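Local coordinates for protein glutathione S-transferase 1 (Ascaris suum, PDB 4Q5F) that conjugates reduced glutathione to a wide range of hydrophobic electrophiles and can also act as a glutathione peroxidase, at residues L26-G29 / A30-I33; S102-D105 / Q106-D109; R45-R48 / E49-P52. All coordinates share one frame; numbering follows the deposited sequence.

Contact 1 (L26-G29 / A30-I33); sequences LGEG and ARLI. With GSH (glutathione), chain E.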
ATOM      1  N   LEU B  26      10.998  -8.123   2.739  1.00 19.03           N
ATOM      2  CA  LEU B  26       9.685  -8.088   2.101  1.00 24.39           C
ATOM      3  C   LEU B  26       9.306  -9.445   1.518  1.00 22.31           C
ATOM      4  O   LEU B  26       8.125  -9.774   1.407  1.00 26.11           O
ATOM      5  CB  LEU B  26       9.663  -7.039   0.985  1.00 29.20           C
ATOM      6  CG  LEU B  26       9.844  -5.576   1.391  1.00 25.99           C
ATOM      7  CD1 LEU B  26       9.955  -4.704   0.150  1.00 27.50           C
ATOM      8  CD2 LEU B  26       8.697  -5.107   2.273  1.00 17.77           C
ATOM      9  N   GLY B  27      10.311 -10.228   1.143  1.00 21.70           N
ATOM     10  CA  GLY B  27      10.077 -11.519   0.522  1.00 22.31           C
ATOM     11  C   GLY B  27       9.464 -12.528   1.473  1.00 20.25           C
ATOM     12  O   GLY B  27       8.671 -13.377   1.064  1.00 20.73           O
ATOM     13  N   GLU B  28       9.830 -12.431   2.748  1.00 22.93           N
ATOM     14  CA  GLU B  28       9.410 -13.400   3.759  1.00 23.27           C
ATOM     15  C   GLU B  28       7.893 -13.501   3.871  1.00 22.88           C
ATOM     16  O   GLU B  28       7.356 -14.563   4.186  1.00 22.32           O
ATOM     17  CB  GLU B  28       9.992 -13.023   5.122  1.00 21.43           C
ATOM     18  CG  GLU B  28       9.821 -14.090   6.195  1.00 22.46           C
ATOM     19  CD  GLU B  28      10.543 -15.383   5.857  1.00 29.97           C
ATOM     20  OE1 GLU B  28      11.521 -15.337   5.079  1.00 22.20           O
ATOM     21  OE2 GLU B  28      10.132 -16.445   6.369  1.00 23.07           O
ATOM     22  N   GLY B  29       7.213 -12.386   3.632  1.00 24.35           N
ATOM     23  CA  GLY B  29       5.764 -12.354   3.680  1.00 21.94           C
ATOM     24  C   GLY B  29       5.159 -13.406   2.772  1.00 16.99           C
ATOM     25  O   GLY B  29       4.313 -14.191   3.196  1.00 17.88           O
ATOM     26  N   ALA B  30       5.609 -13.430   1.521  1.00 16.39           N
ATOM     27  CA  ALA B  30       5.141 -14.413   0.551  1.00 18.32           C
ATOM     28  C   ALA B  30       5.473 -15.836   0.998  1.00 17.52           C
ATOM     29  O   ALA B  30       4.624 -16.724   0.933  1.00 20.13           O
ATOM     30  CB  ALA B  30       5.753 -14.135  -0.811  1.00 19.56           C
ATOM     31  N   ARG B  31       6.709 -16.046   1.444  1.00 16.42           N
ATOM     32  CA  ARG B  31       7.151 -17.358   1.913  1.00 20.02           C
ATOM     33  C   ARG B  31       6.231 -17.878   3.007  1.00 22.45           C
ATOM     34  O   ARG B  31       5.787 -19.026   2.964  1.00 22.58           O
ATOM     35  CB  ARG B  31       8.580 -17.283   2.452  1.00 18.63           C
ATOM     36  CG  ARG B  31       9.629 -16.902   1.421  1.00 24.26           C
ATOM     37  CD  ARG B  31      10.992 -16.739   2.069  1.00 21.70           C
ATOM     38  NE  ARG B  31      12.009 -16.309   1.109  1.00 22.71           N
ATOM     39  CZ  ARG B  31      12.860 -15.301   1.291  1.00 19.73           C
ATOM     40  NH1 ARG B  31      12.848 -14.581   2.408  1.00 22.39           N
ATOM     41  NH2 ARG B  31      13.738 -15.008   0.343  1.00 19.57           N
ATOM     42  N   LEU B  32       5.952 -17.024   3.986  1.00 21.38           N
ATOM     43  CA  LEU B  32       5.080 -17.375   5.099  1.00 18.96           C
ATOM     44  C   LEU B  32       3.694 -17.782   4.609  1.00 20.03           C
ATOM     45  O   LEU B  32       3.079 -18.703   5.144  1.00 20.40           O
ATOM     46  CB  LEU B  32       4.956 -16.192   6.059  1.00 22.34           C
ATOM     47  CG  LEU B  32       6.180 -15.924   6.932  1.00 23.06           C
ATOM     48  CD1 LEU B  32       6.140 -14.514   7.493  1.00 17.33           C
ATOM     49  CD2 LEU B  32       6.251 -16.941   8.059  1.00 21.65           C
ATOM     50  N   ILE B  33       3.209 -17.092   3.585  1.00 18.74           N
ATOM     51  CA  ILE B  33       1.881 -17.361   3.049  1.00 21.82           C
ATOM     52  C   ILE B  33       1.850 -18.711   2.328  1.00 25.25           C
ATOM     53  O   ILE B  33       0.860 -19.437   2.407  1.00 26.60           O
ATOM     54  CB  ILE B  33       1.413 -16.225   2.115  1.00 19.24           C
ATOM     55  CG1 ILE B  33       1.264 -14.926   2.909  1.00 18.79           C
ATOM     56  CG2 ILE B  33       0.072 -16.562   1.470  1.00 20.96           C
ATOM     57  CD1 ILE B  33       1.191 -13.674   2.059  1.00 14.97           C
TER
HETATM   58  N1  GSH E 301       7.314  -1.166  -2.838  1.00 14.84           N
HETATM   59  CA1 GSH E 301       8.127  -2.293  -3.123  1.00 22.11           C
HETATM   60  C1  GSH E 301       7.450  -3.545  -2.612  1.00 21.32           C
HETATM   61  O11 GSH E 301       7.650  -4.651  -3.178  1.00 20.73           O
HETATM   62  O12 GSH E 301       6.683  -3.485  -1.618  1.00 17.67           O
HETATM   63  CB1 GSH E 301       9.478  -2.128  -2.447  1.00 18.57           C
HETATM   64  CG1 GSH E 301      10.441  -3.219  -2.934  1.00 21.47           C
HETATM   65  CD1 GSH E 301      11.887  -2.920  -2.514  1.00 24.56           C
HETATM   66  OE1 GSH E 301      12.164  -1.847  -2.022  1.00 32.61           O
HETATM   67  N2  GSH E 301      12.905  -3.925  -2.711  1.00 27.76           N
HETATM   68  CA2 GSH E 301      14.272  -3.702  -2.346  1.00 24.74           C
HETATM   69  C2  GSH E 301      15.149  -3.863  -3.578  1.00 22.91           C
HETATM   70  O2  GSH E 301      14.740  -4.496  -4.537  1.00 20.64           O
HETATM   71  CB2 GSH E 301      14.712  -4.719  -1.328  1.00 24.20           C
HETATM   72  SG2 GSH E 301      13.700  -4.608   0.114  1.00 41.63           S
HETATM   73  N3  GSH E 301      16.474  -3.281  -3.598  1.00 24.08           N
HETATM   74  CA3 GSH E 301      17.321  -3.425  -4.753  1.00 24.94           C
HETATM   75  C3  GSH E 301      17.158  -2.214  -5.671  1.00 29.99           C
HETATM   76  O31 GSH E 301      16.220  -1.401  -5.476  1.00 34.35           O
HETATM   77  O32 GSH E 301      17.965  -2.038  -6.620  1.00 31.26           O
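Glu28 and Arg31, one turn apart on helix 27-37, are joined by a salt bridge in which Arg31 NH1 donates to Glu28 OE1 at 3.1 Å. The oxygen is met nearly along its C-O axis and lies close to the guanidinium plane, yet the two side chains cross at about a right angle and the carboxylate plane is turned 50° from that of the guanidinium. Glu28 reaches this place by a bend at chi2 (63°), which brings OE1 round to the guanidinium; the Arg31 chain runs straight from CG to NE and sets its guanidinium with one face against the carbonyl carbon of Gly27. Leu32 CD1 packs on Glu28 CG at 3.9 Å, and Leu32 N donates to Glu28 O at 2.8 Å, a nearly straight bond. Ile33 N repeats the pattern on Gly29 O. At the start of the segment Leu26 CD1 lies 3.5 Å from CG1 of the bound glutathione. A second shell fixes both charged groups: Glu28 OE2 takes Trp209 and Arg213, while Arg31 NE pairs with Asp43 and its NH1 and NH2 reach the carbonyls of Ile23 and Phe21. Buried charge is thus matched from several directions, which probably keeps both groups ionised and ties helix 27-37 to the end of strand 16-21, the loop after it and strand 42-46.

Contact 2 (S102-D105 / Q106-D109); sequences SIFD and QFKD. With GSH (glutathione), chain C.
Helix 94-114 of the C-terminal, all-helical domain of this sigma-class transferase faces the second subunit, and residues 102-109 bring it to that subunit's glutathione. Asp109 makes the link: its OD2 accepts a bond from N1 of the ligand at 2.5 Å. Placing CG beside the backbone N (chi1 -75°) turns the carboxylate back along the helix, where a water donates both to Asp109 OD1 and to Asp105 O, the latter at 2.7 Å. Asp105 O also receives Asp109 N at 2.9 Å, so one carbonyl steadies the acid through its backbone and through the water. The negative charge would be expected to suit a protonated ligand amine. On the inward side, Phe104 and Phe107 meet obliquely, with ring centroids 5.3 Å apart and planes at 38°; the closest atoms are Phe104 CE1 and Phe107 CD2, at 3.5 Å. Lys108 CD lies on the same side of the Phe104 ring plane as Phe107 CD2, 3.6 Å from Phe104 CE2. Its NZ stops 4.4 Å from Asp105 OD1, beyond a salt bridge, and has a long, weak ion pair with Asp105 of the second subunit. Phe104 and Phe107 are buried against helix 167-182, where Trp167 meets Phe104 edge-to-face, whereas Ile103 and Gln106 pack on helix 129-155, and Ser102, Ile103 and Gln106 also touch Phe60 of the second subunit.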
ATOM      1  N   SER B 102      -7.143  -3.152   4.989  1.00 19.15           N
ATOM      2  CA  SER B 102      -7.127  -1.930   5.779  1.00 13.76           C
ATOM      3  C   SER B 102      -6.078  -1.991   6.882  1.00 16.40           C
ATOM      4  O   SER B 102      -5.273  -1.074   7.031  1.00 17.18           O
ATOM      5  CB  SER B 102      -8.508  -1.675   6.387  1.00 16.68           C
ATOM      6  OG  SER B 102      -8.577  -0.384   6.969  1.00 22.32           O
ATOM      7  N   ILE B 103      -6.076  -3.073   7.652  1.00 16.48           N
ATOM      8  CA  ILE B 103      -5.155  -3.178   8.776  1.00 21.58           C
ATOM      9  C   ILE B 103      -3.707  -3.295   8.303  1.00 19.14           C
ATOM     10  O   ILE B 103      -2.793  -2.814   8.971  1.00 14.86           O
ATOM     11  CB  ILE B 103      -5.507  -4.367   9.706  1.00 19.52           C
ATOM     12  CG1 ILE B 103      -4.600  -4.379  10.944  1.00 20.00           C
ATOM     13  CG2 ILE B 103      -5.405  -5.690   8.963  1.00 17.18           C
ATOM     14  CD1 ILE B 103      -4.724  -3.145  11.825  1.00 19.26           C
ATOM     15  N   PHE B 104      -3.494  -3.925   7.152  1.00 16.99           N
ATOM     16  CA  PHE B 104      -2.141  -4.066   6.630  1.00 17.08           C
ATOM     17  C   PHE B 104      -1.611  -2.736   6.103  1.00 17.76           C
ATOM     18  O   PHE B 104      -0.418  -2.455   6.214  1.00 19.15           O
ATOM     19  CB  PHE B 104      -2.061  -5.130   5.535  1.00 15.82           C
ATOM     20  CG  PHE B 104      -0.659  -5.393   5.065  1.00 13.66           C
ATOM     21  CD1 PHE B 104       0.215  -6.130   5.846  1.00 14.12           C
ATOM     22  CD2 PHE B 104      -0.208  -4.890   3.856  1.00 13.11           C
ATOM     23  CE1 PHE B 104       1.511  -6.368   5.427  1.00 15.06           C
ATOM     24  CE2 PHE B 104       1.087  -5.127   3.431  1.00 16.15           C
ATOM     25  CZ  PHE B 104       1.947  -5.866   4.217  1.00 14.48           C
ATOM     26  N   ASP B 105      -2.494  -1.923   5.532  1.00 17.66           N
ATOM     27  CA  ASP B 105      -2.112  -0.591   5.072  1.00 19.31           C
ATOM     28  C   ASP B 105      -1.690   0.285   6.250  1.00 18.51           C
ATOM     29  O   ASP B 105      -0.787   1.112   6.127  1.00 17.13           O
ATOM     30  CB  ASP B 105      -3.262   0.081   4.318  1.00 17.26           C
ATOM     31  CG  ASP B 105      -3.347  -0.348   2.862  1.00 25.87           C
ATOM     32  OD1 ASP B 105      -2.463  -1.098   2.395  1.00 21.97           O
ATOM     33  OD2 ASP B 105      -4.300   0.079   2.178  1.00 27.36           O
ATOM     34  N   GLN B 106      -2.349   0.110   7.390  1.00 12.51           N
ATOM     35  CA  GLN B 106      -1.986   0.860   8.586  1.00 17.26           C
ATOM     36  C   GLN B 106      -0.635   0.374   9.096  1.00 19.10           C
ATOM     37  O   GLN B 106       0.197   1.166   9.543  1.00 17.86           O
ATOM     38  CB  GLN B 106      -3.047   0.709   9.679  1.00 19.68           C
ATOM     39  CG  GLN B 106      -2.764   1.538  10.928  1.00 15.83           C
ATOM     40  CD  GLN B 106      -2.700   3.027  10.641  1.00 18.48           C
ATOM     41  OE1 GLN B 106      -3.334   3.518   9.708  1.00 24.57           O
ATOM     42  NE2 GLN B 106      -1.927   3.754  11.441  1.00 17.10           N
ATOM     43  N   PHE B 107      -0.427  -0.937   9.032  1.00 17.29           N
ATOM     44  CA  PHE B 107       0.866  -1.520   9.367  1.00 16.29           C
ATOM     45  C   PHE B 107       1.935  -0.982   8.422  1.00 21.80           C
ATOM     46  O   PHE B 107       3.071  -0.734   8.828  1.00 20.19           O
ATOM     47  CB  PHE B 107       0.801  -3.044   9.282  1.00 17.79           C
ATOM     48  CG  PHE B 107       2.143  -3.698   9.130  1.00 17.05           C
ATOM     49  CD1 PHE B 107       2.977  -3.865  10.223  1.00 19.63           C
ATOM     50  CD2 PHE B 107       2.572  -4.149   7.892  1.00 20.94           C
ATOM     51  CE1 PHE B 107       4.214  -4.467  10.082  1.00 20.50           C
ATOM     52  CE2 PHE B 107       3.807  -4.751   7.746  1.00 22.15           C
ATOM     53  CZ  PHE B 107       4.629  -4.910   8.843  1.00 24.12           C
ATOM     54  N   LYS B 108       1.561  -0.799   7.159  1.00 17.11           N
ATOM     55  CA  LYS B 108       2.467  -0.235   6.167  1.00 18.20           C
ATOM     56  C   LYS B 108       2.852   1.204   6.511  1.00 17.73           C
ATOM     57  O   LYS B 108       4.008   1.591   6.350  1.00 21.65           O
ATOM     58  CB  LYS B 108       1.840  -0.298   4.772  1.00 17.63           C
ATOM     59  CG  LYS B 108       2.250  -1.522   3.956  1.00 23.15           C
ATOM     60  CD  LYS B 108       1.412  -1.653   2.688  1.00 43.09           C
ATOM     61  CE  LYS B 108       2.247  -1.480   1.429  1.00 47.65           C
ATOM     62  NZ  LYS B 108       1.391  -1.460   0.208  1.00 37.84           N
ATOM     63  N   ASP B 109       1.886   1.991   6.983  1.00 12.47           N
ATOM     64  CA  ASP B 109       2.161   3.362   7.408  1.00 14.75           C
ATOM     65  C   ASP B 109       3.159   3.364   8.561  1.00 20.91           C
ATOM     66  O   ASP B 109       4.088   4.169   8.593  1.00 19.70           O
ATOM     67  CB  ASP B 109       0.879   4.072   7.855  1.00 14.83           C
ATOM     68  CG  ASP B 109      -0.009   4.477   6.693  1.00 22.72           C
ATOM     69  OD1 ASP B 109       0.465   4.463   5.536  1.00 29.76           O
ATOM     70  OD2 ASP B 109      -1.182   4.825   6.942  1.00 20.75           O
TER
HETATM   71  N1  GSH C 301      -2.639   5.745   5.067  1.00 21.84           N
HETATM   72  CA1 GSH C 301      -3.805   6.545   5.171  1.00 22.72           C
HETATM   73  C1  GSH C 301      -4.668   6.330   3.950  1.00 16.27           C
HETATM   74  O11 GSH C 301      -5.918   6.444   4.032  1.00 21.04           O
HETATM   75  O12 GSH C 301      -4.139   6.037   2.849  1.00 15.80           O
HETATM   76  CB1 GSH C 301      -3.396   8.005   5.277  1.00 19.33           C
HETATM   77  CG1 GSH C 301      -4.614   8.859   5.646  1.00 17.90           C
HETATM   78  CD1 GSH C 301      -4.177  10.279   6.033  1.00 21.90           C
HETATM   79  OE1 GSH C 301      -2.999  10.556   6.095  1.00 25.85           O
HETATM   80  N2  GSH C 301      -5.181  11.269   6.324  1.00 20.68           N
HETATM   81  CA2 GSH C 301      -4.835  12.604   6.701  1.00 23.20           C
HETATM   82  C2  GSH C 301      -5.560  12.923   8.000  1.00 21.49           C
HETATM   83  O2  GSH C 301      -6.508  12.232   8.343  1.00 18.23           O
HETATM   84  CB2 GSH C 301      -5.270  13.580   5.642  1.00 28.60           C
HETATM   85  SG2 GSH C 301      -4.544  13.152   4.090  1.00 50.06           S
HETATM   86  N3  GSH C 301      -5.144  14.038   8.823  1.00 24.93           N
HETATM   87  CA3 GSH C 301      -5.837  14.325  10.054  1.00 25.44           C
HETATM   88  C3  GSH C 301      -5.247  13.490  11.193  1.00 27.90           C
HETATM   89  O31 GSH C 301      -4.488  12.518  10.939  1.00 29.37           O
HETATM   90  O32 GSH C 301      -5.522  13.778  12.385  1.00 27.93           O
HETATM   91  O   HOH W   1      -0.626   2.775   4.051  1.00 29.89           O

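Contact 3 (R45-R48 / E49-P52); sequences RLKR and EDWP. With GSH (glutathione), chain E.
Asp50 OD2 is approached by the amine of Lys47 and by a water at the turn between strand 42-46 and helix 51-54. Lys47 NZ lies 3.2 Å from Asp50 OD2 in a salt bridge whose hydrogen bond is weak. The water donates to the carboxylate and accepts from the lysine's backbone N and from its amine, its oxygen lying 2.9 Å from Lys47 NZ. Bends at chi3 and chi4 (-75° and -62°) curl the lysine chain so that its amine ends beside the carboxylate. The backbone closes the same turn: Asp50 N donates to Lys47 O at 2.9 Å, from well above the carbonyl plane. Trp51 leaves in another direction. Leu46 CD2 rests 3.8 Å from Trp51 CE3, the two side chains crossing at about a right angle, and at the ring's pyrrole edge Trp51 NE1 donates to O32 of glutathione at 3.2 Å, with that oxygen in the indole plane. Phe21 meets the indole edge-to-face and Leu63 touches both Trp51 and Leu46. The turn therefore leads from strand 42-46, an edge strand of the sheet within this chain, hydrogen-bonded to strand 16-21 through Leu46 and Tyr20, into the short helix 51-54 that borders the glutathione pocket.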
ATOM      1  N   ARG B  45      16.156 -17.634  -3.889  1.00 23.24           N
ATOM      2  CA  ARG B  45      16.904 -16.622  -3.165  1.00 23.03           C
ATOM      3  C   ARG B  45      18.121 -16.209  -3.988  1.00 29.80           C
ATOM      4  O   ARG B  45      18.973 -17.033  -4.323  1.00 38.69           O
ATOM      5  CB  ARG B  45      17.281 -17.145  -1.780  1.00 26.70           C
ATOM      6  CG  ARG B  45      16.047 -17.419  -0.919  1.00 30.53           C
ATOM      7  CD  ARG B  45      16.369 -18.215   0.328  1.00 28.91           C
ATOM      8  NE  ARG B  45      16.180 -17.428   1.547  1.00 32.13           N
ATOM      9  CZ  ARG B  45      15.183 -17.581   2.417  1.00 28.75           C
ATOM     10  NH1 ARG B  45      14.248 -18.507   2.241  1.00 25.74           N
ATOM     11  NH2 ARG B  45      15.124 -16.800   3.486  1.00 33.93           N
ATOM     12  N   LEU B  46      18.180 -14.922  -4.315  1.00 33.16           N
ATOM     13  CA  LEU B  46      19.090 -14.406  -5.329  1.00 26.79           C
ATOM     14  C   LEU B  46      20.392 -13.897  -4.718  1.00 34.35           C
ATOM     15  O   LEU B  46      20.383 -13.181  -3.715  1.00 34.52           O
ATOM     16  CB  LEU B  46      18.401 -13.269  -6.089  1.00 24.28           C
ATOM     17  CG  LEU B  46      18.963 -12.856  -7.449  1.00 24.61           C
ATOM     18  CD1 LEU B  46      18.495 -13.811  -8.537  1.00 28.57           C
ATOM     19  CD2 LEU B  46      18.554 -11.428  -7.774  1.00 24.64           C
ATOM     20  N   LYS B  47      21.511 -14.272  -5.329  1.00 30.89           N
ATOM     21  CA  LYS B  47      22.820 -13.807  -4.888  1.00 35.03           C
ATOM     22  C   LYS B  47      23.031 -12.365  -5.341  1.00 29.12           C
ATOM     23  O   LYS B  47      22.556 -11.970  -6.407  1.00 28.97           O
ATOM     24  CB  LYS B  47      23.923 -14.704  -5.459  1.00 29.55           C
ATOM     25  CG  LYS B  47      23.761 -16.179  -5.114  1.00 41.84           C
ATOM     26  CD  LYS B  47      24.814 -17.047  -5.794  1.00 42.54           C
ATOM     27  CE  LYS B  47      24.536 -17.233  -7.281  1.00 50.17           C
ATOM     28  NZ  LYS B  47      23.240 -17.926  -7.541  1.00 66.00           N
ATOM     29  N   ARG B  48      23.734 -11.586  -4.523  1.00 26.95           N
ATOM     30  CA  ARG B  48      24.077 -10.207  -4.866  1.00 31.11           C
ATOM     31  C   ARG B  48      24.739 -10.160  -6.237  1.00 24.86           C
ATOM     32  O   ARG B  48      24.589  -9.199  -6.990  1.00 20.89           O
ATOM     33  CB  ARG B  48      25.028  -9.625  -3.818  1.00 21.00           C
ATOM     34  CG  ARG B  48      24.459  -9.595  -2.407  1.00 34.89           C
ATOM     35  CD  ARG B  48      25.479  -9.080  -1.401  1.00 32.98           C
ATOM     36  NE  ARG B  48      24.835  -8.408  -0.272  1.00 39.33           N
ATOM     37  CZ  ARG B  48      24.469  -9.001   0.862  1.00 44.28           C
ATOM     38  NH1 ARG B  48      24.678 -10.300   1.052  1.00 33.77           N
ATOM     39  NH2 ARG B  48      23.889  -8.288   1.818  1.00 39.28           N
ATOM     40  N   GLU B  49      25.472 -11.225  -6.538  1.00 29.07           N
ATOM     41  CA  GLU B  49      26.161 -11.398  -7.809  1.00 33.33           C
ATOM     42  C   GLU B  49      25.229 -11.281  -9.020  1.00 30.23           C
ATOM     43  O   GLU B  49      25.606 -10.728 -10.053  1.00 30.35           O
ATOM     44  CB  GLU B  49      26.834 -12.774  -7.809  1.00 28.44           C
ATOM     45  CG  GLU B  49      27.680 -13.081  -9.028  1.00 38.76           C
ATOM     46  CD  GLU B  49      28.196 -14.507  -9.023  1.00 50.05           C
ATOM     47  OE1 GLU B  49      27.381 -15.431  -8.817  1.00 49.99           O
ATOM     48  OE2 GLU B  49      29.415 -14.703  -9.217  1.00 56.47           O
ATOM     49  N   ASP B  50      24.012 -11.798  -8.884  1.00 22.81           N
ATOM     50  CA  ASP B  50      23.091 -11.905 -10.013  1.00 26.25           C
ATOM     51  C   ASP B  50      22.090 -10.756 -10.088  1.00 24.77           C
ATOM     52  O   ASP B  50      21.321 -10.667 -11.047  1.00 31.14           O
ATOM     53  CB  ASP B  50      22.328 -13.231  -9.946  1.00 26.96           C
ATOM     54  CG  ASP B  50      23.226 -14.435 -10.156  1.00 35.13           C
ATOM     55  OD1 ASP B  50      24.178 -14.338 -10.960  1.00 35.44           O
ATOM     56  OD2 ASP B  50      22.976 -15.479  -9.519  1.00 40.94           O
ATOM     57  N   TRP B  51      22.089  -9.882  -9.087  1.00 24.33           N
ATOM     58  CA  TRP B  51      21.113  -8.793  -9.042  1.00 20.06           C
ATOM     59  C   TRP B  51      21.300  -7.746 -10.149  1.00 23.82           C
ATOM     60  O   TRP B  51      20.316  -7.296 -10.737  1.00 27.68           O
ATOM     61  CB  TRP B  51      21.101  -8.117  -7.666  1.00 16.72           C
ATOM     62  CG  TRP B  51      20.176  -6.937  -7.601  1.00 27.39           C
ATOM     63  CD1 TRP B  51      20.463  -5.693  -7.122  1.00 24.37           C
ATOM     64  CD2 TRP B  51      18.815  -6.891  -8.047  1.00 18.48           C
ATOM     65  NE1 TRP B  51      19.364  -4.876  -7.235  1.00 22.34           N
ATOM     66  CE2 TRP B  51      18.339  -5.587  -7.802  1.00 18.78           C
ATOM     67  CE3 TRP B  51      17.952  -7.824  -8.628  1.00 17.85           C
ATOM     68  CZ2 TRP B  51      17.039  -5.196  -8.115  1.00 23.96           C
ATOM     69  CZ3 TRP B  51      16.663  -7.434  -8.941  1.00 25.92           C
ATOM     70  CH2 TRP B  51      16.218  -6.132  -8.683  1.00 19.27           C
ATOM     71  N   PRO B  52      22.552  -7.347 -10.433  1.00 21.56           N
ATOM     72  CA  PRO B  52      22.771  -6.343 -11.483  1.00 22.69           C
ATOM     73  C   PRO B  52      22.219  -6.737 -12.856  1.00 26.81           C
ATOM     74  O   PRO B  52      21.736  -5.870 -13.585  1.00 28.52           O
ATOM     75  CB  PRO B  52      24.296  -6.229 -11.538  1.00 25.21           C
ATOM     76  CG  PRO B  52      24.740  -6.582 -10.171  1.00 24.41           C
ATOM     77  CD  PRO B  52      23.800  -7.660  -9.714  1.00 16.43           C
TER
HETATM   78  N1  GSH E 301       7.314  -1.166  -2.838  1.00 14.84           N
HETATM   79  CA1 GSH E 301       8.127  -2.293  -3.123  1.00 22.11           C
HETATM   80  C1  GSH E 301       7.450  -3.545  -2.612  1.00 21.32           C
HETATM   81  O11 GSH E 301       7.650  -4.651  -3.178  1.00 20.73           O
HETATM   82  O12 GSH E 301       6.683  -3.485  -1.618  1.00 17.67           O
HETATM   83  CB1 GSH E 301       9.478  -2.128  -2.447  1.00 18.57           C
HETATM   84  CG1 GSH E 301      10.441  -3.219  -2.934  1.00 21.47           C
HETATM   85  CD1 GSH E 301      11.887  -2.920  -2.514  1.00 24.56           C
HETATM   86  OE1 GSH E 301      12.164  -1.847  -2.022  1.00 32.61           O
HETATM   87  N2  GSH E 301      12.905  -3.925  -2.711  1.00 27.76           N
HETATM   88  CA2 GSH E 301      14.272  -3.702  -2.346  1.00 24.74           C
HETATM   89  C2  GSH E 301      15.149  -3.863  -3.578  1.00 22.91           C
HETATM   90  O2  GSH E 301      14.740  -4.496  -4.537  1.00 20.64           O
HETATM   91  CB2 GSH E 301      14.712  -4.719  -1.328  1.00 24.20           C
HETATM   92  SG2 GSH E 301      13.700  -4.608   0.114  1.00 41.63           S
HETATM   93  N3  GSH E 301      16.474  -3.281  -3.598  1.00 24.08           N
HETATM   94  CA3 GSH E 301      17.321  -3.425  -4.753  1.00 24.94           C
HETATM   95  C3  GSH E 301      17.158  -2.214  -5.671  1.00 29.99           C
HETATM   96  O31 GSH E 301      16.220  -1.401  -5.476  1.00 34.35           O
HETATM   97  O32 GSH E 301      17.965  -2.038  -6.620  1.00 31.26           O
HETATM   98  O   HOH W   2      21.532 -15.613  -7.601  1.00 28.50           O

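In the fold
Contacts 1 and 3 belong to the thioredoxin-like N-terminal domain and touch the same glutathione, whereas contact 2 lies in the C-terminal helical domain and serves the glutathione of the second subunit. Contacts 1 and 2 are buried, with centres 16 Å apart; contact 3 is at the surface. This difference marks their ion pairs: in contact 1 the charges are enclosed by further protein partners, while in contact 3 the bridge rests on a weak hydrogen bond and is shared with water. Helix 27-37 leads on to strand 42-46, and Arg31 NE comes within 3.3 Å of Arg45 NH1, two like charges each bound to Asp43. Contact 2 alone pairs two aromatic rings between its own segments.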